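PDB 2I9D: chloramphenicol acetyltransferase, which probably transfers an acetyl group from acetyl-CoA to chloramphenicol, working as a trimer of identical subunits. Local coordinates for residues S90-K95 and F101-P106; S51-Y56 and L120-I125; F70-R73 and R79-L82; K16-F21 and F199-H204. One frame throughout, in Å; residues are numbered along the deposited sequence.

Contact 1: residues S90-K95 and F101-P106; sequences SPIKIK and FTTRFP
Ile92 and Phe101 hold each other through both of their backbone polar groups: Phe101 N reaches Ile92 O at 2.7 Å, and Ile92 N reaches Phe101 O at 3.0 Å. A second antiparallel hydrogen-bonded pair follows, Ser90 with Thr103, where Ser90 N meets Thr103 O at 3.0 Å. Between the two, at the non-hydrogen-bonded pair, the strands draw together until Pro91 CA and Thr102 CA are 3.9 Å apart. This beta hairpin illustrates how side-chain packing can vary along a strand pair whose backbone bonding does not: the backbone stays paired up to Ile92 and Phe101, but toward the turn the side-chain packing thins. The tight part is where Phe105 packs on Ser90 and Ile92. With CG anti to its carbonyl carbon (chi1 -58°), the Phe105 ring lies back across the neighbouring strand, which brings its CZ to 4.0 Å from Ile92 CD1 and its CE2 to 4.0 Å from Ser90 CB. The buried Ser90 OG is satisfied by Leu149 O. Nearer the turn, Ile94 meets Phe101 merely at the root of its side chain, CG2 to CB at 3.9 Å, while the Phe101 ring leads away towards Pro126. Lys93 points outward from the partner strand into an exposed position, close to His203 of the second subunit. Strand 100-105 is the outermost strand of the six-stranded mixed sheet within this chain, and the hairpin face bearing Ile92 and Phe105 is overlaid by Phe53 of helix 52-66 and Ile121 of helix 111-124.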
loop_
_atom_site.group_PDB
_atom_site.type_symbol
_atom_site.label_atom_id
_atom_site.label_comp_id
_atom_site.label_asym_id
_atom_site.label_seq_id
_atom_site.Cartn_x
_atom_site.Cartn_y
_atom_site.Cartn_z
ATOM N N SER A 90 1.150 20.769 -3.012
ATOM C CA SER A 90 0.418 19.921 -3.889
ATOM C C SER A 90 0.908 20.075 -5.338
ATOM O O SER A 90 1.120 21.206 -5.805
ATOM C CB SER A 90 -1.117 20.169 -3.770
ATOM O OG SER A 90 -1.833 19.281 -4.628
ATOM N N PRO A 91 1.093 18.931 -6.046
ATOM C CA PRO A 91 1.440 18.954 -7.477
ATOM C C PRO A 91 0.239 19.291 -8.398
ATOM O O PRO A 91 -0.561 18.407 -8.771
ATOM C CB PRO A 91 1.982 17.532 -7.749
ATOM C CG PRO A 91 1.367 16.653 -6.694
ATOM C CD PRO A 91 1.043 17.555 -5.495
ATOM N N ILE A 92 0.151 20.555 -8.795
ATOM C CA ILE A 92 -0.890 21.008 -9.695
ATOM C C ILE A 92 -0.583 20.634 -11.143
ATOM O O ILE A 92 0.467 21.011 -11.681
ATOM C CB ILE A 92 -1.173 22.527 -9.510
ATOM C CG1 ILE A 92 -1.449 22.815 -8.023
ATOM C CG2 ILE A 92 -2.363 22.967 -10.391
ATOM C CD1 ILE A 92 -2.686 22.019 -7.438
ATOM N N LYS A 93 -1.481 19.857 -11.756
ATOM C CA LYS A 93 -1.318 19.470 -13.153
ATOM C C LYS A 93 -1.385 20.726 -14.028
ATOM O O LYS A 93 -2.318 21.516 -13.907
ATOM C CB LYS A 93 -2.387 18.456 -13.565
ATOM C CG LYS A 93 -2.208 17.839 -14.967
ATOM C CD LYS A 93 -3.539 17.252 -15.416
ATOM C CE LYS A 93 -3.377 16.129 -16.432
ATOM N NZ LYS A 93 -4.672 15.809 -17.080
ATOM N N ILE A 94 -0.362 20.918 -14.866
ATOM C CA ILE A 94 -0.249 22.099 -15.736
ATOM C C ILE A 94 -0.432 21.768 -17.226
ATOM O O ILE A 94 -0.758 22.654 -18.008
ATOM C CB ILE A 94 1.084 22.925 -15.518
ATOM C CG1 ILE A 94 2.331 22.100 -15.855
ATOM C CG2 ILE A 94 1.145 23.511 -14.111
ATOM C CD1 ILE A 94 3.669 22.729 -15.434
ATOM N N LYS A 95 -0.224 20.508 -17.611
ATOM C CA LYS A 95 -0.372 20.084 -19.011
ATOM C C LYS A 95 -1.135 18.771 -19.125
ATOM O O LYS A 95 -1.151 17.959 -18.192
ATOM C CB LYS A 95 1.001 19.967 -19.695
ATOM C CG LYS A 95 1.607 21.321 -20.084
ATOM C CD LYS A 95 2.984 21.206 -20.713
ATOM C CE LYS A 95 3.636 22.600 -20.798
ATOM N NZ LYS A 95 5.130 22.553 -21.022
ATOM N N PHE A 101 3.119 21.237 -11.659
ATOM C CA PHE A 101 4.045 22.056 -10.920
ATOM C C PHE A 101 3.614 22.038 -9.453
ATOM O O PHE A 101 2.458 22.368 -9.124
ATOM C CB PHE A 101 4.083 23.478 -11.540
ATOM C CG PHE A 101 4.953 24.447 -10.805
ATOM C CD1 PHE A 101 6.339 24.428 -10.974
ATOM C CD2 PHE A 101 4.384 25.382 -9.926
ATOM C CE1 PHE A 101 7.164 25.326 -10.275
ATOM C CE2 PHE A 101 5.196 26.306 -9.236
ATOM C CZ PHE A 101 6.593 26.265 -9.401
ATOM N N THR A 102 4.525 21.633 -8.571
ATOM C CA THR A 102 4.233 21.633 -7.140
ATOM C C THR A 102 4.295 23.041 -6.555
ATOM O O THR A 102 5.241 23.798 -6.817
ATOM C CB THR A 102 5.196 20.718 -6.367
ATOM O OG1 THR A 102 5.166 19.415 -6.943
ATOM C CG2 THR A 102 4.846 20.633 -4.878
ATOM N N THR A 103 3.296 23.373 -5.740
ATOM C CA THR A 103 3.241 24.682 -5.091
ATOM C C THR A 103 2.626 24.644 -3.690
ATOM O O THR A 103 1.990 23.657 -3.306
ATOM C CB THR A 103 2.554 25.738 -6.015
ATOM O OG1 THR A 103 2.932 27.061 -5.596
ATOM C CG2 THR A 103 1.031 25.568 -6.032
ATOM N N ARG A 104 2.840 25.723 -2.940
ATOM C CA ARG A 104 2.446 25.825 -1.525
ATOM C C ARG A 104 1.117 26.580 -1.321
ATOM O O ARG A 104 0.895 27.623 -1.933
ATOM C CB ARG A 104 3.554 26.496 -0.717
ATOM C CG ARG A 104 3.330 26.496 0.808
ATOM C CD ARG A 104 4.589 27.008 1.569
ATOM N NE ARG A 104 4.317 27.141 2.997
ATOM C CZ ARG A 104 5.203 26.932 3.977
ATOM N NH1 ARG A 104 6.454 26.559 3.716
ATOM N NH2 ARG A 104 4.823 27.072 5.237
ATOM N N PHE A 105 0.258 26.043 -0.452
ATOM C CA PHE A 105 -1.008 26.673 -0.088
ATOM C C PHE A 105 -1.008 26.888 1.423
ATOM O O PHE A 105 -0.850 25.931 2.183
ATOM C CB PHE A 105 -2.232 25.810 -0.496
ATOM C CG PHE A 105 -2.296 25.511 -1.964
ATOM C CD1 PHE A 105 -3.025 26.340 -2.829
ATOM C CD2 PHE A 105 -1.599 24.411 -2.499
ATOM C CE1 PHE A 105 -3.079 26.079 -4.212
ATOM C CE2 PHE A 105 -1.638 24.148 -3.873
ATOM C CZ PHE A 105 -2.387 24.968 -4.730
ATOM N N PRO A 106 -1.152 28.148 1.866
ATOM C CA PRO A 106 -1.186 28.380 3.322
ATOM C C PRO A 106 -2.502 27.920 3.933
ATOM O O PRO A 106 -3.564 28.075 3.323
ATOM C CB PRO A 106 -1.035 29.911 3.447
ATOM C CG PRO A 106 -1.639 30.452 2.142
ATOM C CD PRO A 106 -1.244 29.399 1.086
#

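Contact 2: residues S51-Y56 and L120-I125; sequences SFFLHY and LIIDAI
Leu120 O receives Ala124 N at 3.0 Å, the helical bond that closes the turn from which Ile122 reaches out to Phe53 and Leu54. On the other helix the comparable polar atom is Ser51 O at the N-cap position, approached only weakly by Leu54 N and His55 N. No hydrogen bond crosses between the two segments, and the meeting depends on a single methyl group. Ile122 CD1 lies 4.1 Å from Leu54 CD2, where the two side chains meet tip to tip, and 4.3 Å from Phe53 CE2, where it abuts the ring's rim, close to the ring plane. The extended end of Ile122 (chi2 165°) carries that methyl the required distance, for the backbones stay well apart, with 10.3 Å between Leu54 CA and Ile122 CA. The result exemplifies helices that share a sheet without pressing closely on one another: little surface is buried, and the contact is loose. The Phe53 ring is also met at its edge, in plane, by Tyr56 OH one turn further along. A polar tie to helix 111-124 comes from Ser51 N, hydrogen-bonded to Tyr115 OH. Beneath both helices lies one face of the 87-93 and 100-105 hairpin: Phe53 rests on Ser90 and Ile92, Ile121 on Thr103 and Phe105, and Ile122 on Phe105, while Phe52 turns to helix 39-47.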
loop_
_atom_site.group_PDB
_atom_site.type_symbol
_atom_site.label_atom_id
_atom_site.label_comp_id
_atom_site.label_asym_id
_atom_site.label_seq_id
_atom_site.Cartn_x
_atom_site.Cartn_y
_atom_site.Cartn_z
ATOM N N SER A 51 -14.087 24.757 -7.005
ATOM C CA SER A 51 -13.271 23.567 -7.219
ATOM C C SER A 51 -13.449 22.536 -6.085
ATOM O O SER A 51 -13.185 22.822 -4.910
ATOM C CB SER A 51 -11.817 23.978 -7.378
ATOM O OG SER A 51 -10.979 22.850 -7.550
ATOM N N PHE A 52 -13.936 21.345 -6.433
ATOM C CA PHE A 52 -14.108 20.283 -5.441
ATOM C C PHE A 52 -12.735 19.888 -4.831
ATOM O O PHE A 52 -12.618 19.621 -3.622
ATOM C CB PHE A 52 -14.811 19.097 -6.093
ATOM C CG PHE A 52 -14.929 17.875 -5.205
ATOM C CD1 PHE A 52 -15.568 17.945 -3.973
ATOM C CD2 PHE A 52 -14.416 16.647 -5.621
ATOM C CE1 PHE A 52 -15.671 16.816 -3.148
ATOM C CE2 PHE A 52 -14.533 15.510 -4.803
ATOM C CZ PHE A 52 -15.168 15.610 -3.570
ATOM N N PHE A 53 -11.704 19.897 -5.677
ATOM C CA PHE A 53 -10.298 19.700 -5.261
ATOM C C PHE A 53 -9.884 20.530 -4.022
ATOM O O PHE A 53 -9.295 20.012 -3.073
ATOM C CB PHE A 53 -9.351 19.942 -6.457
ATOM C CG PHE A 53 -7.909 20.038 -6.071
ATOM C CD1 PHE A 53 -7.183 18.884 -5.708
ATOM C CD2 PHE A 53 -7.266 21.275 -6.034
ATOM C CE1 PHE A 53 -5.836 18.973 -5.333
ATOM C CE2 PHE A 53 -5.918 21.365 -5.674
ATOM C CZ PHE A 53 -5.205 20.208 -5.312
ATOM N N LEU A 54 -10.228 21.816 -4.023
ATOM C CA LEU A 54 -9.909 22.701 -2.918
ATOM C C LEU A 54 -10.743 22.421 -1.680
ATOM O O LEU A 54 -10.290 22.683 -0.555
ATOM C CB LEU A 54 -10.007 24.187 -3.347
ATOM C CG LEU A 54 -8.919 24.603 -4.358
ATOM C CD1 LEU A 54 -9.184 26.004 -4.926
ATOM C CD2 LEU A 54 -7.511 24.475 -3.754
ATOM N N HIS A 55 -11.944 21.876 -1.873
ATOM C CA HIS A 55 -12.766 21.445 -0.736
ATOM C C HIS A 55 -12.146 20.272 0.033
ATOM O O HIS A 55 -12.083 20.307 1.246
ATOM C CB HIS A 55 -14.195 21.100 -1.174
ATOM C CG HIS A 55 -15.102 22.283 -1.275
ATOM N ND1 HIS A 55 -16.140 22.508 -0.386
ATOM C CD2 HIS A 55 -15.136 23.308 -2.164
ATOM C CE1 HIS A 55 -16.770 23.620 -0.724
ATOM N NE2 HIS A 55 -16.180 24.123 -1.796
ATOM N N TYR A 56 -11.696 19.227 -0.662
ATOM C CA TYR A 56 -11.041 18.124 0.046
ATOM C C TYR A 56 -9.602 18.422 0.450
ATOM O O TYR A 56 -9.128 17.897 1.456
ATOM C CB TYR A 56 -11.213 16.758 -0.645
ATOM C CG TYR A 56 -10.544 16.536 -1.987
ATOM C CD1 TYR A 56 -9.139 16.390 -2.100
ATOM C CD2 TYR A 56 -11.315 16.384 -3.135
ATOM C CE1 TYR A 56 -8.537 16.142 -3.350
ATOM C CE2 TYR A 56 -10.723 16.134 -4.384
ATOM C CZ TYR A 56 -9.350 16.007 -4.477
ATOM O OH TYR A 56 -8.795 15.762 -5.707
ATOM N N LEU A 120 -6.222 32.052 -6.193
ATOM C CA LEU A 120 -5.252 33.015 -6.695
ATOM C C LEU A 120 -3.896 32.351 -6.969
ATOM O O LEU A 120 -3.269 32.630 -8.002
ATOM C CB LEU A 120 -5.095 34.190 -5.700
ATOM C CG LEU A 120 -6.376 34.997 -5.378
ATOM C CD1 LEU A 120 -6.239 35.862 -4.100
ATOM C CD2 LEU A 120 -6.896 35.835 -6.595
ATOM N N ILE A 121 -3.444 31.496 -6.047
ATOM C CA ILE A 121 -2.220 30.712 -6.230
ATOM C C ILE A 121 -2.291 29.853 -7.501
ATOM O O ILE A 121 -1.349 29.854 -8.305
ATOM C CB ILE A 121 -1.868 29.851 -4.976
ATOM C CG1 ILE A 121 -1.337 30.733 -3.842
ATOM C CG2 ILE A 121 -0.808 28.798 -5.294
ATOM C CD1 ILE A 121 -1.614 30.175 -2.455
ATOM N N ILE A 122 -3.404 29.141 -7.696
ATOM C CA ILE A 122 -3.579 28.290 -8.884
ATOM C C ILE A 122 -3.621 29.063 -10.215
ATOM O O ILE A 122 -3.048 28.610 -11.225
ATOM C CB ILE A 122 -4.795 27.340 -8.736
ATOM C CG1 ILE A 122 -4.410 26.170 -7.824
ATOM C CG2 ILE A 122 -5.292 26.805 -10.114
ATOM C CD1 ILE A 122 -5.591 25.380 -7.313
ATOM N N ASP A 123 -4.319 30.205 -10.212
ATOM C CA ASP A 123 -4.316 31.121 -11.359
ATOM C C ASP A 123 -2.913 31.660 -11.688
ATOM O O ASP A 123 -2.587 31.842 -12.860
ATOM C CB ASP A 123 -5.312 32.286 -11.156
ATOM C CG ASP A 123 -6.778 31.826 -11.189
ATOM O OD1 ASP A 123 -7.083 30.783 -11.853
ATOM O OD2 ASP A 123 -7.624 32.514 -10.543
ATOM N N ALA A 124 -2.100 31.902 -10.658
ATOM C CA ALA A 124 -0.712 32.368 -10.849
ATOM C C ALA A 124 0.313 31.272 -11.238
ATOM O O ALA A 124 1.459 31.591 -11.582
ATOM C CB ALA A 124 -0.226 33.118 -9.602
ATOM N N ILE A 125 -0.084 29.998 -11.188
ATOM C CA ILE A 125 0.830 28.913 -11.526
ATOM C C ILE A 125 1.518 29.099 -12.898
ATOM O O ILE A 125 0.852 29.376 -13.899
ATOM C CB ILE A 125 0.150 27.529 -11.388
ATOM C CG1 ILE A 125 0.257 27.068 -9.942
ATOM C CG2 ILE A 125 0.806 26.489 -12.287
ATOM C CD1 ILE A 125 0.055 25.622 -9.762
#

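Contact 3: residues F70-R73 and R79-L82; sequences FRYR and RVVL
Leu82 approaches Tyr72 from above, and every carbon beyond its backbone has a neighbour. CB stands over the centre of the Tyr72 ring, 4.3 Å from the centroid and 7° off the normal, a CH-pi contact. CG passes near Arg71 NH1. CD1 wedges between two residues, 3.3 Å from Arg71 NH1 and 3.5 Å from Tyr72 CE2, while CD2 ends 4.1 Å from Tyr72 OH. The guanidinium of Arg71 is steadied by Asn65 O and Tyr83 O. Such packing decorates a short beta hairpin, strands 72-74 and 80-83, in which Arg73 and Val81 form the antiparallel hydrogen-bonded pair and strand 80-83 is central to a three-stranded sheet with 5-7. From the hairpin's other face Arg73 bends at chi2 (-74°) and folds back on its own chain: NH1 and NH2 grip Phe70 O end-on at 2.9 and 3.1 Å, and NH1 also meets Tyr72 O at 2.7 Å. A methionine in place of Arg73 would probably leave the carbonyls of Phe70 and Tyr72 without these donors and let the turn before the strand shift. At the edge of the Tyr72 ring, Val80 CG1 packs 4.0 Å from CD1.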
loop_
_atom_site.group_PDB
_atom_site.type_symbol
_atom_site.label_atom_id
_atom_site.label_comp_id
_atom_site.label_asym_id
_atom_site.label_seq_id
_atom_site.Cartn_x
_atom_site.Cartn_y
_atom_site.Cartn_z
ATOM N N PHE A 70 -0.011 15.076 13.998
ATOM C CA PHE A 70 0.274 15.262 12.574
ATOM C C PHE A 70 1.133 16.499 12.293
ATOM O O PHE A 70 1.414 16.813 11.144
ATOM C CB PHE A 70 -1.049 15.282 11.765
ATOM C CG PHE A 70 -1.728 13.922 11.690
ATOM C CD1 PHE A 70 -1.561 13.104 10.566
ATOM C CD2 PHE A 70 -2.505 13.452 12.761
ATOM C CE1 PHE A 70 -2.159 11.841 10.497
ATOM C CE2 PHE A 70 -3.109 12.193 12.716
ATOM C CZ PHE A 70 -2.936 11.377 11.580
ATOM N N ARG A 71 1.552 17.189 13.354
ATOM C CA ARG A 71 2.365 18.398 13.262
ATOM C C ARG A 71 3.804 18.143 13.694
ATOM O O ARG A 71 4.638 19.054 13.635
ATOM C CB ARG A 71 1.738 19.513 14.112
ATOM C CG ARG A 71 0.462 20.120 13.466
ATOM C CD ARG A 71 0.149 21.522 13.979
ATOM N NE ARG A 71 -0.934 21.477 14.944
ATOM C CZ ARG A 71 -0.783 21.515 16.261
ATOM N NH1 ARG A 71 0.414 21.646 16.798
ATOM N NH2 ARG A 71 -1.848 21.425 17.036
ATOM N N TYR A 72 4.071 16.917 14.161
ATOM C CA TYR A 72 5.389 16.521 14.625
ATOM C C TYR A 72 6.261 16.160 13.436
ATOM O O TYR A 72 5.800 15.450 12.518
ATOM C CB TYR A 72 5.296 15.312 15.561
ATOM C CG TYR A 72 4.855 15.663 16.972
ATOM C CD1 TYR A 72 5.754 15.621 18.035
ATOM C CD2 TYR A 72 3.522 16.060 17.231
ATOM C CE1 TYR A 72 5.335 15.954 19.320
ATOM C CE2 TYR A 72 3.104 16.400 18.499
ATOM C CZ TYR A 72 4.010 16.347 19.545
ATOM O OH TYR A 72 3.568 16.675 20.814
ATOM N N ARG A 73 7.508 16.649 13.463
ATOM C CA ARG A 73 8.497 16.422 12.419
ATOM C C ARG A 73 9.876 16.130 13.008
ATOM O O ARG A 73 10.167 16.485 14.162
ATOM C CB ARG A 73 8.596 17.637 11.482
ATOM C CG ARG A 73 7.301 18.052 10.827
ATOM C CD ARG A 73 6.855 17.101 9.679
ATOM N NE ARG A 73 5.586 17.553 9.089
ATOM C CZ ARG A 73 4.362 17.229 9.525
ATOM N NH1 ARG A 73 4.190 16.425 10.560
ATOM N NH2 ARG A 73 3.292 17.682 8.899
ATOM N N ARG A 79 16.299 16.791 15.220
ATOM C CA ARG A 79 15.514 17.001 16.446
ATOM C C ARG A 79 14.009 16.905 16.198
ATOM O O ARG A 79 13.499 17.442 15.209
ATOM C CB ARG A 79 15.843 18.354 17.107
ATOM C CG ARG A 79 17.285 18.431 17.649
ATOM C CD ARG A 79 17.602 19.760 18.329
ATOM N NE ARG A 79 17.319 20.917 17.473
ATOM C CZ ARG A 79 17.163 22.167 17.920
ATOM N NH1 ARG A 79 17.239 22.434 19.225
ATOM N NH2 ARG A 79 16.909 23.152 17.067
ATOM N N VAL A 80 13.312 16.244 17.120
ATOM C CA VAL A 80 11.864 16.222 17.111
ATOM C C VAL A 80 11.327 17.607 17.429
ATOM O O VAL A 80 11.689 18.206 18.446
ATOM C CB VAL A 80 11.291 15.158 18.068
ATOM C CG1 VAL A 80 9.751 15.204 18.107
ATOM C CG2 VAL A 80 11.801 13.782 17.669
ATOM N N VAL A 81 10.471 18.106 16.536
ATOM C CA VAL A 81 9.836 19.404 16.656
ATOM C C VAL A 81 8.331 19.309 16.424
ATOM O O VAL A 81 7.845 18.391 15.772
ATOM C CB VAL A 81 10.441 20.425 15.656
ATOM C CG1 VAL A 81 11.917 20.656 15.955
ATOM C CG2 VAL A 81 10.258 19.947 14.223
ATOM N N LEU A 82 7.599 20.276 16.950
ATOM C CA LEU A 82 6.172 20.367 16.728
ATOM C C LEU A 82 5.917 21.742 16.122
ATOM O O LEU A 82 6.215 22.730 16.757
ATOM C CB LEU A 82 5.413 20.168 18.061
ATOM C CG LEU A 82 3.930 20.582 18.141
ATOM C CD1 LEU A 82 3.044 19.696 17.279
ATOM C CD2 LEU A 82 3.390 20.615 19.590
#

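Contact 4: residues K16-F21 and F199-H204; sequences KENFNF and FIDGHH
The His-x-x-x-Asp-Gly signature of the chloramphenicol acetyltransferase family runs here from His197, the predicted proton acceptor, to Asp201 and Gly202, and two of its members, Phe199 and Asp201, meet Phe19 and Asn18 of helix 16-22. The aromatic half is an oblique pair. The two side chains run alongside each other in the same direction, ring planes 31° apart, with Phe19 CE1 at 3.5 Å from Phe199 CZ and Phe19 CD1 at 3.6 Å from Phe199 CE1. Phe19 has CG anti to the backbone N (chi1 -171°), which sends its ring down beside Phe199 and onto Val80 and Ile74. An alanine at Phe199 is likely to open a gap beside Phe19 and Val80 and leave the Phe19 ring freer to turn. The polar half runs through a water that donates to Asn18 OD1 at 3.1 Å and to Asp201 OD1 at 2.5 Å, a distance short enough to be taken with reserve. The Asn18 and Asp201 side chains cross at about a right angle, their amide and carboxylate planes 41° apart, with no direct bond between them. Asp201 OD2 forms a salt bridge with Arg15, as the corresponding aspartate does elsewhere in the family. Asp201 N donates almost straight to His204 ND1, in the ring plane, at 3.1 Å. Phe100 of the third subunit packs on both Asn18 and Asp201, so the site borders the trimer interface. The chemistry of Asp201, held by its salt bridge to Arg15 and close to His197, is consistent with a second-shell residue that positions the surroundings of the predicted proton acceptor.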
loop_
_atom_site.group_PDB
_atom_site.type_symbol
_atom_site.label_atom_id
_atom_site.label_comp_id
_atom_site.label_asym_id
_atom_site.label_seq_id
_atom_site.Cartn_x
_atom_site.Cartn_y
_atom_site.Cartn_z
ATOM N N LYS A 16 7.753 9.664 23.911
ATOM C CA LYS A 16 9.159 9.308 24.119
ATOM C C LYS A 16 9.455 7.857 23.719
ATOM O O LYS A 16 10.292 7.589 22.855
ATOM C CB LYS A 16 9.553 9.518 25.591
ATOM C CG LYS A 16 10.971 9.032 25.916
ATOM C CD LYS A 16 11.221 8.865 27.410
ATOM C CE LYS A 16 12.701 8.574 27.657
ATOM N NZ LYS A 16 12.920 7.802 28.914
ATOM N N GLU A 17 8.754 6.926 24.351
ATOM C CA GLU A 17 8.999 5.501 24.160
ATOM C C GLU A 17 8.534 4.966 22.788
ATOM O O GLU A 17 9.179 4.094 22.198
ATOM C CB GLU A 17 8.375 4.714 25.334
ATOM C CG GLU A 17 9.150 4.890 26.675
ATOM C CD GLU A 17 10.619 4.407 26.578
ATOM O OE1 GLU A 17 10.889 3.264 27.034
ATOM O OE2 GLU A 17 11.500 5.144 26.034
ATOM N N ASN A 18 7.407 5.489 22.307
ATOM C CA ASN A 18 6.908 5.198 20.969
ATOM C C ASN A 18 7.938 5.586 19.902
ATOM O O ASN A 18 8.270 4.781 19.032
ATOM C CB ASN A 18 5.595 5.939 20.713
ATOM C CG ASN A 18 4.551 5.676 21.791
ATOM O OD1 ASN A 18 3.563 4.958 21.567
ATOM N ND2 ASN A 18 4.762 6.265 22.973
ATOM N N PHE A 19 8.466 6.808 20.014
ATOM C CA PHE A 19 9.476 7.316 19.094
ATOM C C PHE A 19 10.819 6.603 19.198
ATOM O O PHE A 19 11.442 6.344 18.178
ATOM C CB PHE A 19 9.656 8.834 19.230
ATOM C CG PHE A 19 10.529 9.437 18.153
ATOM C CD1 PHE A 19 9.967 9.901 16.962
ATOM C CD2 PHE A 19 11.911 9.518 18.322
ATOM C CE1 PHE A 19 10.764 10.449 15.957
ATOM C CE2 PHE A 19 12.725 10.053 17.318
ATOM C CZ PHE A 19 12.141 10.523 16.128
ATOM N N ASN A 20 11.281 6.291 20.407
ATOM C CA ASN A 20 12.548 5.572 20.550
ATOM C C ASN A 20 12.519 4.131 20.036
ATOM O O ASN A 20 13.546 3.625 19.574
ATOM C CB ASN A 20 13.099 5.670 21.988
ATOM C CG ASN A 20 13.560 7.098 22.339
ATOM O OD1 ASN A 20 14.060 7.835 21.475
ATOM N ND2 ASN A 20 13.371 7.500 23.604
ATOM N N PHE A 21 11.348 3.491 20.094
ATOM C CA PHE A 21 11.142 2.164 19.487
ATOM C C PHE A 21 11.484 2.164 17.982
ATOM O O PHE A 21 12.225 1.300 17.509
ATOM C CB PHE A 21 9.698 1.710 19.713
ATOM C CG PHE A 21 9.397 0.315 19.209
ATOM C CD1 PHE A 21 9.759 -0.821 19.961
ATOM C CD2 PHE A 21 8.724 0.132 17.990
ATOM C CE1 PHE A 21 9.463 -2.112 19.496
ATOM C CE2 PHE A 21 8.428 -1.157 17.513
ATOM C CZ PHE A 21 8.787 -2.278 18.267
ATOM N N PHE A 199 5.420 9.036 15.476
ATOM C CA PHE A 199 4.530 10.153 15.799
ATOM C C PHE A 199 3.051 9.810 15.809
ATOM O O PHE A 199 2.253 10.511 16.434
ATOM C CB PHE A 199 4.723 11.319 14.807
ATOM C CG PHE A 199 6.112 11.895 14.775
ATOM C CD1 PHE A 199 6.769 12.248 15.949
ATOM C CD2 PHE A 199 6.750 12.142 13.552
ATOM C CE1 PHE A 199 8.049 12.807 15.918
ATOM C CE2 PHE A 199 8.036 12.693 13.504
ATOM C CZ PHE A 199 8.688 13.032 14.685
ATOM N N ILE A 200 2.676 8.772 15.068
ATOM C CA ILE A 200 1.274 8.506 14.753
ATOM C C ILE A 200 1.008 7.009 14.863
ATOM O O ILE A 200 1.760 6.205 14.293
ATOM C CB ILE A 200 0.907 9.042 13.326
ATOM C CG1 ILE A 200 0.823 10.566 13.339
ATOM C CG2 ILE A 200 -0.429 8.416 12.750
ATOM C CD1 ILE A 200 1.289 11.204 12.039
ATOM N N ASP A 201 -0.044 6.651 15.615
ATOM C CA ASP A 201 -0.540 5.276 15.674
ATOM C C ASP A 201 -1.901 5.163 15.000
ATOM O O ASP A 201 -2.495 6.179 14.604
ATOM C CB ASP A 201 -0.699 4.805 17.122
ATOM C CG ASP A 201 0.604 4.856 17.911
ATOM O OD1 ASP A 201 1.674 4.441 17.389
ATOM O OD2 ASP A 201 0.537 5.306 19.072
ATOM N N GLY A 202 -2.404 3.925 14.913
ATOM C CA GLY A 202 -3.720 3.644 14.349
ATOM C C GLY A 202 -4.784 4.589 14.859
ATOM O O GLY A 202 -5.640 5.066 14.093
ATOM N N HIS A 203 -4.699 4.887 16.152
ATOM C CA HIS A 203 -5.667 5.723 16.856
ATOM C C HIS A 203 -5.743 7.146 16.287
ATOM O O HIS A 203 -6.832 7.721 16.152
ATOM C CB HIS A 203 -5.347 5.727 18.369
ATOM C CG HIS A 203 -6.018 6.828 19.136
ATOM N ND1 HIS A 203 -7.320 6.738 19.581
ATOM C CD2 HIS A 203 -5.558 8.035 19.553
ATOM C CE1 HIS A 203 -7.639 7.848 20.232
ATOM N NE2 HIS A 203 -6.591 8.657 20.217
ATOM N N HIS A 204 -4.594 7.705 15.928
ATOM C CA HIS A 204 -4.567 9.064 15.357
ATOM C C HIS A 204 -5.007 9.062 13.898
ATOM O O HIS A 204 -5.625 10.013 13.424
ATOM C CB HIS A 204 -3.189 9.685 15.550
ATOM C CG HIS A 204 -2.680 9.528 16.939
ATOM N ND1 HIS A 204 -1.712 8.607 17.275
ATOM C CD2 HIS A 204 -3.044 10.138 18.095
ATOM C CE1 HIS A 204 -1.484 8.675 18.576
ATOM N NE2 HIS A 204 -2.280 9.596 19.093
HETATM O O HOH W 1 3.549 3.658 18.785
#

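In the fold
After strand 5-7 the chain enters helix 16-22, whose partner at 199-204 arrives only near the end, so contact 4 closes a loop that encloses the other three. Helix 52-66 then opens contact 2. Before helix 111-124 completes it, the hairpin of contact 3 closes, and after it that of contact 1; these two stand in series, both nested inside contact 2, and nothing crosses. In space the contacts form two groups. Contacts 1 and 2 touch, with Ile125 against Ile92, joining the edge of the six-stranded sheet to its helices. Contacts 3 and 4 touch through Tyr72 and Phe199, linking the small sheet to the region of the predicted active-site histidine. Contacts 2 and 4 lie about 34 Å apart between centres.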